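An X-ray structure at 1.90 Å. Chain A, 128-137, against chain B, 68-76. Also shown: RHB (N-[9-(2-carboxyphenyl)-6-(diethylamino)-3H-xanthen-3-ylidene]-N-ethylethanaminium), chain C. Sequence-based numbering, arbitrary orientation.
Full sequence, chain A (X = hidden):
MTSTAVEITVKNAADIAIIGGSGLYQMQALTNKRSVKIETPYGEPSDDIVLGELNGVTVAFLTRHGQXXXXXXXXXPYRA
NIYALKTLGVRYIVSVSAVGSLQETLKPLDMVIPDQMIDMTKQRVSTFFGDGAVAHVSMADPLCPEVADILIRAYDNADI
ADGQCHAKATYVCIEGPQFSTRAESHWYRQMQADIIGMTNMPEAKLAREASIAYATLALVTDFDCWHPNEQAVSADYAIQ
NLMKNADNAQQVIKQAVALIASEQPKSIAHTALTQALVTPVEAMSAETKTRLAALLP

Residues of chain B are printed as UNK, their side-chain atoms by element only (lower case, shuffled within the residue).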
# COMPACT_ATOMS: atom_id res chain seq x y z
N PHE A 128 10.79 -11.15 8.22
CA PHE A 128 11.19 -12.52 8.16
C PHE A 128 10.20 -13.34 8.94
O PHE A 128 10.27 -14.56 8.90
CB PHE A 128 12.51 -12.72 8.90
CG PHE A 128 13.69 -12.17 8.19
CD1 PHE A 128 14.21 -12.81 7.04
CD2 PHE A 128 14.38 -11.07 8.71
CE1 PHE A 128 15.34 -12.31 6.40
CE2 PHE A 128 15.52 -10.60 8.05
CZ PHE A 128 16.03 -11.22 6.93
N PHE A 129 9.27 -12.66 9.64
CA PHE A 129 8.36 -13.36 10.52
C PHE A 129 7.04 -13.76 9.88
O PHE A 129 6.77 -13.40 8.75
CB PHE A 129 8.21 -12.55 11.84
CG PHE A 129 9.53 -12.57 12.61
CD1 PHE A 129 10.51 -11.56 12.42
CD2 PHE A 129 9.87 -13.68 13.38
CE1 PHE A 129 11.75 -11.64 13.09
CE2 PHE A 129 11.08 -13.76 14.05
CZ PHE A 129 12.06 -12.77 13.85
N GLY A 130 6.20 -14.50 10.61
CA GLY A 130 5.02 -15.08 10.00
C GLY A 130 5.30 -16.55 9.83
O GLY A 130 6.43 -17.04 10.15
N ASP A 131 4.26 -17.30 9.40
CA ASP A 131 4.39 -18.72 9.13
C ASP A 131 5.11 -19.49 10.21
O ASP A 131 6.04 -20.29 9.89
CB ASP A 131 5.05 -18.97 7.75
CG ASP A 131 4.95 -20.43 7.30
OD1 ASP A 131 4.03 -21.18 7.75
OD2 ASP A 131 5.79 -20.85 6.47
N GLY A 132 4.70 -19.33 11.48
CA GLY A 132 5.36 -20.10 12.55
C GLY A 132 6.09 -19.32 13.67
O GLY A 132 6.36 -19.89 14.71
N ALA A 133 6.35 -18.04 13.47
CA ALA A 133 7.08 -17.22 14.45
C ALA A 133 6.54 -15.80 14.38
O ALA A 133 6.35 -15.29 13.28
CB ALA A 133 8.54 -17.21 14.10
N VAL A 134 6.28 -15.19 15.54
CA VAL A 134 5.75 -13.81 15.62
C VAL A 134 6.79 -12.97 16.38
O VAL A 134 7.28 -13.39 17.48
CB VAL A 134 4.41 -13.82 16.45
CG1 VAL A 134 3.84 -12.39 16.68
CG2 VAL A 134 3.35 -14.71 15.78
N ALA A 135 7.10 -11.80 15.83
CA ALA A 135 8.02 -10.84 16.47
C ALA A 135 7.62 -9.47 16.01
O ALA A 135 7.22 -9.25 14.83
CB ALA A 135 9.48 -11.10 16.04
N HIS A 136 7.76 -8.50 16.90
CA HIS A 136 7.40 -7.10 16.56
C HIS A 136 8.54 -6.16 16.93
O HIS A 136 8.54 -5.62 18.01
CB HIS A 136 6.14 -6.74 17.34
CG HIS A 136 4.91 -7.49 16.88
ND1 HIS A 136 4.24 -7.16 15.72
CD2 HIS A 136 4.27 -8.59 17.41
CE1 HIS A 136 3.22 -8.02 15.56
NE2 HIS A 136 3.21 -8.87 16.61
N VAL A 137 9.55 -5.98 16.10
CA VAL A 137 10.68 -5.07 16.49
C VAL A 137 10.21 -3.61 16.42
O VAL A 137 9.30 -3.26 15.67
CB VAL A 137 11.93 -5.29 15.62
CG1 VAL A 137 12.42 -6.72 15.79
CG2 VAL A 137 11.65 -5.02 14.13
N UNK B 68 -1.97 -19.66 21.42
CA UNK B 68 -0.57 -19.41 21.63
C UNK B 68 -0.10 -18.18 20.94
O UNK B 68 1.12 -17.96 20.83
N UNK B 69 -1.04 -17.34 20.48
CA UNK B 69 -0.66 -16.18 19.68
C UNK B 69 0.26 -16.60 18.55
O UNK B 69 1.31 -16.02 18.35
c UNK B 69 -0.14 -13.71 19.96
n UNK B 69 -0.67 -11.58 19.59
n UNK B 69 0.44 -13.30 18.81
c UNK B 69 0.13 -11.98 18.58
c UNK B 69 -0.88 -12.63 20.43
c UNK B 69 0.00 -15.10 20.51
N UNK B 70 -0.20 -17.51 17.70
CA UNK B 70 0.70 -17.98 16.63
C UNK B 70 0.79 -17.18 15.34
O UNK B 70 1.68 -17.44 14.58
c UNK B 70 0.45 -19.45 16.30
n UNK B 70 -2.66 -21.07 14.91
n UNK B 70 -4.14 -20.94 13.11
c UNK B 70 -0.92 -19.68 15.72
n UNK B 70 -1.89 -21.31 12.77
c UNK B 70 -1.32 -21.16 15.50
c UNK B 70 -2.90 -21.10 13.60
N UNK B 71 -0.17 -16.28 15.06
CA UNK B 71 -0.23 -15.51 13.80
C UNK B 71 0.15 -14.06 13.97
O UNK B 71 -0.24 -13.40 14.94
c UNK B 71 -1.44 -17.74 11.89
c UNK B 71 -1.66 -15.53 13.21
c UNK B 71 -2.20 -16.96 13.00
c UNK B 71 -3.73 -16.97 12.77
N UNK B 72 0.84 -13.55 12.98
CA UNK B 72 1.10 -12.14 12.87
C UNK B 72 -0.16 -11.49 12.21
O UNK B 72 -0.91 -12.21 11.51
c UNK B 72 3.63 -12.49 12.36
c UNK B 72 2.29 -11.82 11.92
o UNK B 72 2.05 -12.26 10.56
N UNK B 73 -0.35 -10.19 12.42
CA UNK B 73 -1.50 -9.46 11.82
C UNK B 73 -1.62 -9.68 10.34
O UNK B 73 -2.72 -9.91 9.90
c UNK B 73 0.39 -9.30 13.34
c UNK B 73 -0.53 -8.09 13.45
c UNK B 73 -1.16 -7.99 12.12
N UNK B 74 -0.51 -9.67 9.54
CA UNK B 74 -0.58 -9.80 8.10
C UNK B 74 -1.10 -11.17 7.69
O UNK B 74 -1.63 -11.28 6.62
c UNK B 74 0.83 -9.64 7.41
o UNK B 74 1.41 -8.38 7.74
N UNK B 75 -0.95 -12.23 8.50
CA UNK B 75 -1.30 -13.52 7.96
C UNK B 75 -2.61 -14.05 8.61
O UNK B 75 -3.02 -15.19 8.39
c UNK B 75 -0.13 -14.52 8.14
o UNK B 75 1.76 -15.70 11.03
o UNK B 75 1.83 -16.33 8.93
c UNK B 75 0.05 -14.81 9.62
c UNK B 75 1.33 -15.66 9.88
N UNK B 76 -3.27 -13.23 9.42
CA UNK B 76 -4.54 -13.69 10.01
C UNK B 76 -5.52 -14.04 8.86
O UNK B 76 -5.64 -13.21 7.92
c UNK B 76 -6.54 -12.88 11.32
c UNK B 76 -5.06 -12.61 10.92
c UNK B 76 -4.18 -12.51 12.18
O2 RHB C . 5.49 -10.41 23.27
C26 RHB C . 6.39 -9.56 23.38
C19 RHB C . 6.21 -8.18 22.85
C14 RHB C . 5.02 -7.62 22.38
C15 RHB C . 5.04 -6.30 21.94
C16 RHB C . 6.18 -5.53 21.95
C17 RHB C . 7.35 -6.09 22.40
C18 RHB C . 7.35 -7.40 22.86
C9 RHB C . 3.67 -8.26 22.29
C8 RHB C . 2.71 -7.65 21.32
C13 RHB C . 3.05 -6.56 20.54
C12 RHB C . 2.15 -5.98 19.63
C11 RHB C . 0.90 -6.52 19.47
N1 RHB C . -0.05 -5.94 18.60
C35 RHB C . 0.11 -4.49 18.85
C36 RHB C . 0.23 -4.34 20.36
C22 RHB C . -0.06 -6.26 17.15
C23 RHB C . -0.97 -7.48 16.88
C10 RHB C . 0.56 -7.60 20.28
C7 RHB C . 1.45 -8.17 21.18
O1 RHB C . 1.07 -9.25 21.93
C1 RHB C . 1.87 -9.87 22.85
C2 RHB C . 3.17 -9.44 23.08
C6 RHB C . 1.36 -10.96 23.54
C5 RHB C . 2.12 -11.63 24.47
C4 RHB C . 3.43 -11.21 24.71
C3 RHB C . 3.95 -10.12 24.02
N2 RHB C . 1.55 -12.72 25.16
C24 RHB C . 1.27 -13.86 24.26
C25 RHB C . 0.13 -14.67 24.86
C33 RHB C . 2.40 -13.12 26.30
C34 RHB C . 1.53 -13.79 27.34
O3 RHB C . 7.47 -9.81 23.96
O HOH W 1 4.15 -12.14 8.47
O HOH W 2 2.56 -17.80 12.04

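Position 68 has backbone atoms and no side-chain atoms. Its phi is positive, at 77°, which favours a residue without a CB. Nothing of chain A is in reach. It is Gly68(B).

Position 69 carries one carbon and then a five-membered ring of three carbons and two nitrogens. Its CB points sideways, but the ring comes nearer to chain A, and one ring nitrogen lies 4.1 Å from Val134(A) CG1. Only an imidazole fits. This is His69(B), and that nitrogen is ND1. It is buried by the contact and has no partner in the model. NE2 is hydrogen-bonded elsewhere in the structure, and the bound RHB lies close by, with its O1 3.7 Å from His69(B) NE2.

Position 70 has three carbons, a nitrogen, and then a carbon bearing two more nitrogens. Its nearest side-chain atom, CB, is 5.6 Å from Val134(A) CG2. The backbone makes the contact instead: the O of position 70 is 3.4 Å from Val134(A) CG2. The side chain is a guanidinium on a long chain, extended beyond chi1, so the residue is Arg70(B).

Position 71 has four carbons, forked at the second. Its CB points away from chain A, and it is again the backbone that packs, with the C of position 71 3.7 Å from Val134(A) CG2. The fork beyond CB identifies Leu71(B).

Position 72 has one carbon carrying one oxygen and one carbon. The branch carbon sits 3.7 Å from Gly130(A) N and 4.1 Å from Val134(A) CG2. The branch at CB, with a hydroxyl and a methyl, gives Thr72(B). The hydroxyl takes a different route: water 1 is 3.0 Å from Thr72(B) OG1 and donates to Phe129(A) O at 2.9 Å.

Position 73 has three carbons that close a ring onto the backbone N. The carbon bonded to that N meets the edge of the His136(A) ring, 3.8 Å from His136(A) CE1, while RHB C12 lies over one face of that imidazole. It is Pro73(B).

Position 74 has one carbon and then one oxygen, and is out of reach of chain A. It is Ser74(B).

Position 75 has three carbons, the third carrying two oxygens. One oxygen is 2.7 Å from Asp131(A) N. The chain length and the carboxylate give Glu75(B). Asp131(A) N donates to Glu75(B) OE1 almost in line, at 172°. OE2 accepts from Thr72(B) N at 3.0 Å, which ties the carboxylate back to its own chain.

Position 76 has one carbon carrying two carbons and makes no contact with chain A. It is Val76(B).

The contact has two parts, a valine packed on backbone and a hydrogen-bonded end. Val134(A) points toward chain B and packs on the backbone of positions 69 to 72. Glu75(B) holds the 130–133 turn. Water 2 completes this end, accepting from Gly132(A) N at 2.7 Å and donating to Arg70(B) O at 2.7 Å and Glu75(B) OE2 at 2.5 Å.

Chain B, residues 68-76: GHRLTPSEV
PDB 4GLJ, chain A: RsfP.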